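Local coordinates for extracellular solute-binding protein family 1 (Pseudothermotoga lettingae, PDB 5CI5) that binds a sugar, seen here as alpha-D-tagatopyranose, and probably delivers it to an ABC transporter as a periplasmic-type solute-binding protein, at residues Met197-Ala202 and Met261-Pro266; Glu221-Leu226 and Glu399-Ala404; Phe228-Ala233 and Thr385-Val390. One frame throughout, in Å; residues are numbered along the deposited sequence.

Interaction 1: residues Met197-Ala202 and Met261-Pro266; sequences MMFLYA and MAIGGP
Ile263 of strand 261-264 joins the small antiparallel sheet of strands 140-144, 261-264 and 283-286 to helix 190-202, meeting Met198 and Phe199 in the C-terminal lobe of a type 2 periplasmic-binding-protein fold. Along the strand, Met261 turns to another neighbour, and its side chain rests on Leu165, Ala168 and Ala169 of helix 162-172. Ala262 is hydrogen-bonded through its backbone to Leu142 of the adjacent strand and packs against Tyr250 and Met254 of helix 247-255. Ile263 carries the contact. Its CG1 lies beside the backbone N (chi1 -64°), and an extended chi2 of 176° sends CD1 out toward the helix. Met198, modelled as selenomethionine, bends at chi2 and chi3, and the two side chains run alongside each other in opposite senses. Ile263 CD1 lies 4.1 Å from Met198 CB. Phe199 turns its ring edge to the same methyl, more loosely, with CE1 4.5 Å from Ile263 CD1. Gly264 ends the strand. Gly265 N is hydrogen-bonded to Ser268 OG, and Pro266 packs on Trp357 and Ile360 just before the pocket residue Trp267. The interface is buried and wholly apolar, with the side chain of Ile263 about 9 Å from the bound sugar. Its closest approach is Ile263 CD1 to Met198 CG, 4.0 Å.

Interaction 2: residues Glu221-Leu226 and Glu399-Ala404; sequences EGLKAL and EAIKIA
Gly222 O is gripped by two donors, the Leu226 N of its own helix at 3.0 Å and the Tyr196 hydroxyl, while the CD1 methyl of Ile401 presses on it from the other helix. This is helix-helix packing in the C-terminal lobe of the solute-binding fold, between helix 220-234 and helix 397-413. The two segments cross at 125°, closer to antiparallel than to parallel, with their axes 10.6 Å apart. No hydrogen bond links them, and Ile401 supplies most of the contact from its side. Its CG1 stands anti to the backbone N (chi1 -159°), and chi2 is also extended. The chain therefore reaches straight across to the backbone at Gly222, where no side chain stands in the way. Ile401 CD1 also comes within 3.7 Å of Leu223 N. The two leucines close in on Ile401. Leu226 lies alongside it, pointing the opposite way, with Leu226 CD2 at 4.1 Å from Ile401 CB. Leu223 makes a looser contact, its CD1 lying 4.4 Å from Ile401 CG2. Phe217 and Met386 pack on Ile401 as well, and Pro397 lies against both leucines. Backbone meets methyl at the glycine: Gly222 C and O each sit 3.5 Å from Ile401 CD1.

Interaction 3: residues Phe228-Ala233 and Thr385-Val390; sequences FYTDLA and TMVQRV
Thr230 meets Val390 at the centre of this contact. Its OG1 and CG2 both face the CG1 methyl of the valine, with OG1 at 3.5 Å from Val390 CG1 and CG2 at 3.8 Å from that same atom. The two side chains cross at about a right angle. One turn back along helix 376-391, Val387 takes the next place. Val387 CG1 lies 4.2 Å from Thr230 CG2 and 4.0 Å from Tyr229 CE2. The methyl approaches the tyrosine at the ring edge, near the ring plane, so no face is used. No hydrogen bond spans the two helices. Both belong to the C-terminal lobe of the type 2 periplasmic-binding-protein fold, where helix 220-234 and helix 376-391 pack with their segment axes 10.3 Å apart and inclined by 40°. The polar groups beside this apolar surface are satisfied by other partners. Thr230 OG1 sits between the backbone N and the carbonyl carbon (chi1 58°), and from there it hydrogen-bonds to Leu226 O, one turn earlier in its own helix. That bond fixes the rotation of the threonine and leaves CG2 to face the valines. The Tyr229 hydroxyl donates a hydrogen bond to Ser185 O, which anchors the far end of the ring, and Phe199 meets the ring edge-to-face. On the other helix, Val387 also touches Thr192 and Val390 touches Ala400. Farther out, Gln388 NE2 is hydrogen-bonded to Gly186 O, and Lys234 NZ is hydrogen-bonded to Val390 O.

In the fold
All three contacts lie in the C-terminal lobe. Interactions 2 and 3 share helix 220-234, and their centres are 10 Å apart. Their other helices, 376-391 and 397-413, are consecutive in the chain and touch where Ala404 CB meets the selenium of Met386. Interaction 1 is centred 17 Å from interaction 2 and 14 Å from interaction 3. Its helix 190-202 precedes helix 220-234 and packs on it, with Ala225 against the backbone of Phe199 and Leu200. Strand 261-264 follows, and the two C-terminal helices come last. The C-terminal end of the chain thus folds back on the lobe's middle helices. Helix 190-202 also carries the sugar-pocket residues Glu190 and Leu194.

Interaction 1: residues Met197-Ala202 and Met261-Pro266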
loop_
_atom_site.group_PDB
_atom_site.type_symbol
_atom_site.label_atom_id
_atom_site.label_comp_id
_atom_site.label_asym_id
_atom_site.label_seq_id
_atom_site.Cartn_x
_atom_site.Cartn_y
_atom_site.Cartn_z
HETATM N N MSE A 197 -10.228 -5.625 -2.759
HETATM C CA MSE A 197 -9.447 -6.857 -2.665
HETATM C C MSE A 197 -9.443 -7.422 -1.257
HETATM O O MSE A 197 -9.569 -8.637 -1.093
HETATM C CB MSE A 197 -8.002 -6.639 -3.127
HETATM C CG MSE A 197 -7.871 -6.503 -4.617
HETATM SE SE MSE A 197 -6.012 -6.206 -5.171
HETATM C CE MSE A 197 -5.290 -7.971 -4.665
HETATM N N MSE A 198 -9.279 -6.567 -0.248
HETATM C CA MSE A 198 -9.341 -7.035 1.147
HETATM C C MSE A 198 -10.649 -7.778 1.414
HETATM O O MSE A 198 -10.630 -8.858 2.005
HETATM C CB MSE A 198 -9.168 -5.862 2.130
HETATM C CG MSE A 198 -7.782 -5.305 2.142
HETATM SE SE MSE A 198 -6.568 -6.492 3.102
HETATM C CE MSE A 198 -7.180 -6.108 4.904
ATOM N N PHE A 199 -11.774 -7.220 0.958
ATOM C CA PHE A 199 -13.067 -7.863 1.182
ATOM C C PHE A 199 -13.281 -9.100 0.277
ATOM O O PHE A 199 -13.859 -10.098 0.713
ATOM C CB PHE A 199 -14.185 -6.838 0.982
ATOM C CG PHE A 199 -14.365 -5.899 2.166
ATOM C CD1 PHE A 199 -13.348 -5.061 2.584
ATOM C CD2 PHE A 199 -15.555 -5.884 2.870
ATOM C CE1 PHE A 199 -13.540 -4.210 3.673
ATOM C CE2 PHE A 199 -15.741 -5.061 3.954
ATOM C CZ PHE A 199 -14.721 -4.226 4.366
ATOM N N LEU A 200 -12.817 -9.029 -0.964
ATOM C CA LEU A 200 -12.897 -10.147 -1.915
ATOM C C LEU A 200 -12.201 -11.387 -1.368
ATOM O O LEU A 200 -12.776 -12.472 -1.347
ATOM C CB LEU A 200 -12.250 -9.728 -3.233
ATOM C CG LEU A 200 -12.079 -10.772 -4.333
ATOM C CD1 LEU A 200 -13.405 -11.275 -4.875
ATOM C CD2 LEU A 200 -11.201 -10.186 -5.459
ATOM N N TYR A 201 -10.956 -11.218 -0.928
ATOM C CA TYR A 201 -10.190 -12.326 -0.393
ATOM C C TYR A 201 -10.757 -12.755 0.964
ATOM O O TYR A 201 -10.757 -13.960 1.263
ATOM C CB TYR A 201 -8.685 -11.966 -0.338
ATOM C CG TYR A 201 -8.034 -12.095 -1.714
ATOM C CD1 TYR A 201 -8.060 -11.044 -2.633
ATOM C CD2 TYR A 201 -7.437 -13.287 -2.119
ATOM C CE1 TYR A 201 -7.510 -11.173 -3.887
ATOM C CE2 TYR A 201 -6.879 -13.419 -3.399
ATOM C CZ TYR A 201 -6.926 -12.360 -4.277
ATOM O OH TYR A 201 -6.397 -12.448 -5.564
ATOM N N ALA A 202 -11.293 -11.818 1.739
ATOM C CA ALA A 202 -11.929 -12.190 3.008
ATOM C C ALA A 202 -13.199 -13.025 2.780
ATOM O O ALA A 202 -13.582 -13.795 3.644
ATOM C CB ALA A 202 -12.244 -10.947 3.838
HETATM N N MSE A 261 -12.080 3.209 12.648
HETATM C CA MSE A 261 -11.494 2.050 11.974
HETATM C C MSE A 261 -11.254 2.409 10.528
HETATM O O MSE A 261 -12.065 3.100 9.930
HETATM C CB MSE A 261 -12.411 0.820 12.033
HETATM C CG MSE A 261 -12.598 0.228 13.397
HETATM SE SE MSE A 261 -13.688 -1.375 13.341
HETATM C CE MSE A 261 -15.440 -0.588 13.583
ATOM N N ALA A 262 -10.162 1.894 9.979
ATOM C CA ALA A 262 -9.866 2.013 8.558
ATOM C C ALA A 262 -8.948 0.884 8.160
ATOM O O ALA A 262 -8.486 0.123 9.005
ATOM C CB ALA A 262 -9.208 3.351 8.255
ATOM N N ILE A 263 -8.664 0.781 6.876
ATOM C CA ILE A 263 -7.607 -0.097 6.429
ATOM C C ILE A 263 -6.292 0.661 6.482
ATOM O O ILE A 263 -6.210 1.795 6.032
ATOM C CB ILE A 263 -7.899 -0.659 5.012
ATOM C CG1 ILE A 263 -9.144 -1.531 5.076
ATOM C CG2 ILE A 263 -6.691 -1.450 4.516
ATOM C CD1 ILE A 263 -9.593 -2.075 3.765
ATOM N N GLY A 264 -5.261 0.042 7.070
ATOM C CA GLY A 264 -3.951 0.655 7.167
ATOM C C GLY A 264 -2.895 -0.390 7.444
ATOM O O GLY A 264 -3.096 -1.573 7.198
ATOM N N GLY A 265 -1.771 0.046 7.987
ATOM C CA GLY A 265 -0.636 -0.846 8.178
ATOM C C GLY A 265 0.570 -0.082 8.692
ATOM O O GLY A 265 0.434 1.048 9.177
ATOM N N PRO A 266 1.768 -0.681 8.593
ATOM C CA PRO A 266 2.920 -0.068 9.282
ATOM C C PRO A 266 3.349 1.293 8.756
ATOM O O PRO A 266 3.940 2.045 9.529
ATOM C CB PRO A 266 4.026 -1.133 9.100
ATOM C CG PRO A 266 3.580 -1.996 7.975
ATOM C CD PRO A 266 2.068 -2.033 8.109
#

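Interaction 2: residues Glu221-Leu226 and Glu399-Ala404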
loop_
_atom_site.group_PDB
_atom_site.type_symbol
_atom_site.label_atom_id
_atom_site.label_comp_id
_atom_site.label_asym_id
_atom_site.label_seq_id
_atom_site.Cartn_x
_atom_site.Cartn_y
_atom_site.Cartn_z
ATOM N N GLU A 221 -18.751 -14.968 -4.308
ATOM C CA GLU A 221 -17.867 -14.370 -3.302
ATOM C C GLU A 221 -17.574 -12.901 -3.621
ATOM O O GLU A 221 -17.652 -12.034 -2.739
ATOM C CB GLU A 221 -16.536 -15.148 -3.202
ATOM C CG GLU A 221 -16.663 -16.591 -2.795
ATOM C CD GLU A 221 -16.711 -17.530 -3.995
ATOM O OE1 GLU A 221 -17.278 -17.126 -5.031
ATOM O OE2 GLU A 221 -16.189 -18.668 -3.890
ATOM N N GLY A 222 -17.243 -12.618 -4.882
ATOM C CA GLY A 222 -16.897 -11.267 -5.294
ATOM C C GLY A 222 -18.072 -10.322 -5.199
ATOM O O GLY A 222 -17.915 -9.123 -4.902
ATOM N N LEU A 223 -19.267 -10.854 -5.449
ATOM C CA LEU A 223 -20.478 -10.049 -5.327
ATOM C C LEU A 223 -20.766 -9.735 -3.858
ATOM O O LEU A 223 -21.085 -8.600 -3.504
ATOM C CB LEU A 223 -21.670 -10.780 -5.955
ATOM C CG LEU A 223 -22.990 -10.018 -5.840
ATOM C CD1 LEU A 223 -22.971 -8.773 -6.738
ATOM C CD2 LEU A 223 -24.191 -10.904 -6.209
ATOM N N LYS A 224 -20.649 -10.752 -3.001
ATOM C CA LYS A 224 -20.851 -10.590 -1.577
ATOM C C LYS A 224 -19.898 -9.505 -1.036
ATOM O O LYS A 224 -20.307 -8.623 -0.277
ATOM C CB LYS A 224 -20.634 -11.920 -0.851
ATOM C CG LYS A 224 -21.006 -11.887 0.605
ATOM C CD LYS A 224 -20.705 -13.188 1.294
ATOM C CE LYS A 224 -21.132 -13.145 2.744
ATOM N NZ LYS A 224 -20.814 -14.439 3.401
ATOM N N ALA A 225 -18.632 -9.584 -1.437
ATOM C CA ALA A 225 -17.623 -8.589 -1.037
ATOM C C ALA A 225 -17.985 -7.200 -1.532
ATOM O O ALA A 225 -17.899 -6.236 -0.787
ATOM C CB ALA A 225 -16.251 -8.997 -1.575
ATOM N N LEU A 226 -18.390 -7.089 -2.790
ATOM C CA LEU A 226 -18.769 -5.795 -3.342
ATOM C C LEU A 226 -19.964 -5.181 -2.598
ATOM O O LEU A 226 -19.966 -3.994 -2.282
ATOM C CB LEU A 226 -19.085 -5.915 -4.841
ATOM C CG LEU A 226 -19.509 -4.619 -5.524
ATOM C CD1 LEU A 226 -18.493 -3.483 -5.343
ATOM C CD2 LEU A 226 -19.780 -4.850 -7.014
ATOM N N GLU A 399 -24.633 -5.399 -11.910
ATOM C CA GLU A 399 -24.291 -4.759 -13.180
ATOM C C GLU A 399 -22.817 -4.321 -13.204
ATOM O O GLU A 399 -22.117 -4.465 -14.211
ATOM C CB GLU A 399 -25.203 -3.556 -13.430
ATOM C CG GLU A 399 -26.663 -3.893 -13.653
ATOM C CD GLU A 399 -27.612 -2.682 -13.526
ATOM O OE1 GLU A 399 -27.260 -1.654 -12.896
ATOM O OE2 GLU A 399 -28.741 -2.770 -14.056
ATOM N N ALA A 400 -22.343 -3.790 -12.088
ATOM C CA ALA A 400 -21.000 -3.201 -12.046
ATOM C C ALA A 400 -19.930 -4.280 -12.162
ATOM O O ALA A 400 -18.917 -4.099 -12.845
ATOM C CB ALA A 400 -20.822 -2.405 -10.767
ATOM N N ILE A 401 -20.119 -5.376 -11.441
ATOM C CA ILE A 401 -19.134 -6.444 -11.390
ATOM C C ILE A 401 -19.077 -7.199 -12.736
ATOM O O ILE A 401 -17.997 -7.599 -13.169
ATOM C CB ILE A 401 -19.436 -7.394 -10.183
ATOM C CG1 ILE A 401 -18.195 -8.200 -9.775
ATOM C CG2 ILE A 401 -20.633 -8.290 -10.477
ATOM C CD1 ILE A 401 -18.342 -8.900 -8.411
ATOM N N LYS A 402 -20.218 -7.339 -13.420
ATOM C CA LYS A 402 -20.236 -7.879 -14.776
ATOM C C LYS A 402 -19.360 -7.083 -15.734
ATOM O O LYS A 402 -18.507 -7.663 -16.437
ATOM C CB LYS A 402 -21.672 -7.931 -15.304
ATOM C CG LYS A 402 -21.763 -8.400 -16.766
ATOM C CD LYS A 402 -23.185 -8.277 -17.286
ATOM C CE LYS A 402 -23.287 -8.647 -18.759
ATOM N NZ LYS A 402 -22.627 -7.670 -19.682
ATOM N N ILE A 403 -19.570 -5.767 -15.767
ATOM C CA ILE A 403 -18.823 -4.876 -16.652
ATOM C C ILE A 403 -17.337 -4.883 -16.335
ATOM O O ILE A 403 -16.495 -5.000 -17.229
ATOM C CB ILE A 403 -19.372 -3.448 -16.563
ATOM C CG1 ILE A 403 -20.744 -3.406 -17.243
ATOM C CG2 ILE A 403 -18.400 -2.452 -17.227
ATOM C CD1 ILE A 403 -21.487 -2.130 -17.021
ATOM N N ALA A 404 -17.004 -4.769 -15.053
ATOM C CA ALA A 404 -15.609 -4.749 -14.659
ATOM C C ALA A 404 -14.877 -6.011 -15.084
ATOM O O ALA A 404 -13.760 -5.956 -15.595
ATOM C CB ALA A 404 -15.495 -4.551 -13.133
#

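Interaction 3: residues Phe228-Ala233 and Thr385-Val390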
loop_
_atom_site.group_PDB
_atom_site.type_symbol
_atom_site.label_atom_id
_atom_site.label_comp_id
_atom_site.label_asym_id
_atom_site.label_seq_id
_atom_site.Cartn_x
_atom_site.Cartn_y
_atom_site.Cartn_z
ATOM N N PHE A 228 -21.008 -5.830 0.532
ATOM C CA PHE A 228 -20.735 -5.462 1.915
ATOM C C PHE A 228 -19.852 -4.232 1.989
ATOM O O PHE A 228 -20.141 -3.323 2.750
ATOM C CB PHE A 228 -20.093 -6.621 2.681
ATOM C CG PHE A 228 -19.923 -6.360 4.154
ATOM C CD1 PHE A 228 -20.946 -5.790 4.906
ATOM C CD2 PHE A 228 -18.741 -6.667 4.785
ATOM C CE1 PHE A 228 -20.783 -5.569 6.277
ATOM C CE2 PHE A 228 -18.581 -6.457 6.154
ATOM C CZ PHE A 228 -19.595 -5.896 6.895
ATOM N N TYR A 229 -18.814 -4.176 1.158
ATOM C CA TYR A 229 -17.909 -3.033 1.137
ATOM C C TYR A 229 -18.669 -1.760 0.850
ATOM O O TYR A 229 -18.531 -0.770 1.549
ATOM C CB TYR A 229 -16.824 -3.267 0.095
ATOM C CG TYR A 229 -15.703 -2.248 0.059
ATOM C CD1 TYR A 229 -14.790 -2.151 1.091
ATOM C CD2 TYR A 229 -15.542 -1.414 -1.032
ATOM C CE1 TYR A 229 -13.755 -1.227 1.050
ATOM C CE2 TYR A 229 -14.499 -0.490 -1.088
ATOM C CZ TYR A 229 -13.598 -0.413 -0.052
ATOM O OH TYR A 229 -12.565 0.513 -0.050
ATOM N N THR A 230 -19.504 -1.787 -0.183
ATOM C CA THR A 230 -20.266 -0.579 -0.513
ATOM C C THR A 230 -21.460 -0.345 0.440
ATOM O O THR A 230 -21.771 0.816 0.719
ATOM C CB THR A 230 -20.771 -0.600 -1.958
ATOM O OG1 THR A 230 -21.589 -1.757 -2.211
ATOM C CG2 THR A 230 -19.583 -0.573 -2.929
ATOM N N ASP A 231 -22.085 -1.409 0.951
ATOM C CA ASP A 231 -23.172 -1.246 1.932
ATOM C C ASP A 231 -22.716 -0.508 3.197
ATOM O O ASP A 231 -23.490 0.225 3.801
ATOM C CB ASP A 231 -23.750 -2.596 2.350
ATOM C CG ASP A 231 -24.763 -3.151 1.353
ATOM O OD1 ASP A 231 -25.182 -2.426 0.437
ATOM O OD2 ASP A 231 -25.156 -4.330 1.530
ATOM N N LEU A 232 -21.476 -0.730 3.624
ATOM C CA LEU A 232 -20.948 -0.043 4.789
ATOM C C LEU A 232 -21.044 1.459 4.597
ATOM O O LEU A 232 -21.344 2.207 5.527
ATOM C CB LEU A 232 -19.499 -0.462 5.060
ATOM C CG LEU A 232 -19.375 -1.844 5.685
ATOM C CD1 LEU A 232 -17.956 -2.356 5.532
ATOM C CD2 LEU A 232 -19.783 -1.871 7.149
ATOM N N ALA A 233 -20.807 1.899 3.371
ATOM C CA ALA A 233 -20.935 3.304 3.041
ATOM C C ALA A 233 -22.380 3.738 2.709
ATOM O O ALA A 233 -22.796 4.797 3.164
ATOM C CB ALA A 233 -20.009 3.642 1.899
ATOM N N THR A 385 -13.564 1.921 -10.755
ATOM C CA THR A 385 -14.782 2.362 -11.413
ATOM C C THR A 385 -16.001 1.546 -10.948
ATOM O O THR A 385 -17.060 2.093 -10.668
ATOM C CB THR A 385 -14.609 2.277 -12.943
ATOM O OG1 THR A 385 -13.581 3.195 -13.351
ATOM C CG2 THR A 385 -15.928 2.607 -13.673
HETATM N N MSE A 386 -15.815 0.242 -10.827
HETATM C CA MSE A 386 -16.837 -0.668 -10.330
HETATM C C MSE A 386 -17.382 -0.175 -8.982
HETATM O O MSE A 386 -18.607 0.019 -8.801
HETATM C CB MSE A 386 -16.241 -2.069 -10.204
HETATM C CG MSE A 386 -17.201 -3.101 -9.713
HETATM SE SE MSE A 386 -16.310 -4.757 -9.338
HETATM C CE MSE A 386 -15.253 -4.181 -7.815
ATOM N N VAL A 387 -16.473 0.058 -8.036
ATOM C CA VAL A 387 -16.881 0.479 -6.706
ATOM C C VAL A 387 -17.574 1.835 -6.775
ATOM O O VAL A 387 -18.640 2.032 -6.152
ATOM C CB VAL A 387 -15.675 0.536 -5.759
ATOM C CG1 VAL A 387 -16.049 1.175 -4.418
ATOM C CG2 VAL A 387 -15.125 -0.859 -5.551
ATOM N N GLN A 388 -17.000 2.766 -7.524
ATOM C CA GLN A 388 -17.571 4.110 -7.577
ATOM C C GLN A 388 -18.972 4.118 -8.151
ATOM O O GLN A 388 -19.844 4.827 -7.637
ATOM C CB GLN A 388 -16.726 5.070 -8.422
ATOM C CG GLN A 388 -15.537 5.604 -7.765
ATOM C CD GLN A 388 -15.335 7.099 -8.061
ATOM O OE1 GLN A 388 -15.657 7.599 -9.158
ATOM N NE2 GLN A 388 -14.825 7.814 -7.076
ATOM N N ARG A 389 -19.209 3.330 -9.192
ATOM C CA ARG A 389 -20.490 3.365 -9.890
ATOM C C ARG A 389 -21.575 2.818 -8.970
ATOM O O ARG A 389 -22.716 3.257 -9.019
ATOM C CB ARG A 389 -20.408 2.587 -11.208
ATOM C CG ARG A 389 -19.539 3.283 -12.275
ATOM C CD ARG A 389 -20.366 3.918 -13.385
ATOM N NE ARG A 389 -20.405 3.095 -14.581
ATOM C CZ ARG A 389 -21.335 3.199 -15.526
ATOM N NH1 ARG A 389 -22.314 4.092 -15.416
ATOM N NH2 ARG A 389 -21.284 2.406 -16.579
ATOM N N VAL A 390 -21.219 1.869 -8.115
ATOM C CA VAL A 390 -22.163 1.387 -7.119
ATOM C C VAL A 390 -22.429 2.476 -6.075
ATOM O O VAL A 390 -23.592 2.758 -5.742
ATOM C CB VAL A 390 -21.657 0.094 -6.443
ATOM C CG1 VAL A 390 -22.552 -0.273 -5.265
ATOM C CG2 VAL A 390 -21.599 -1.006 -7.458
#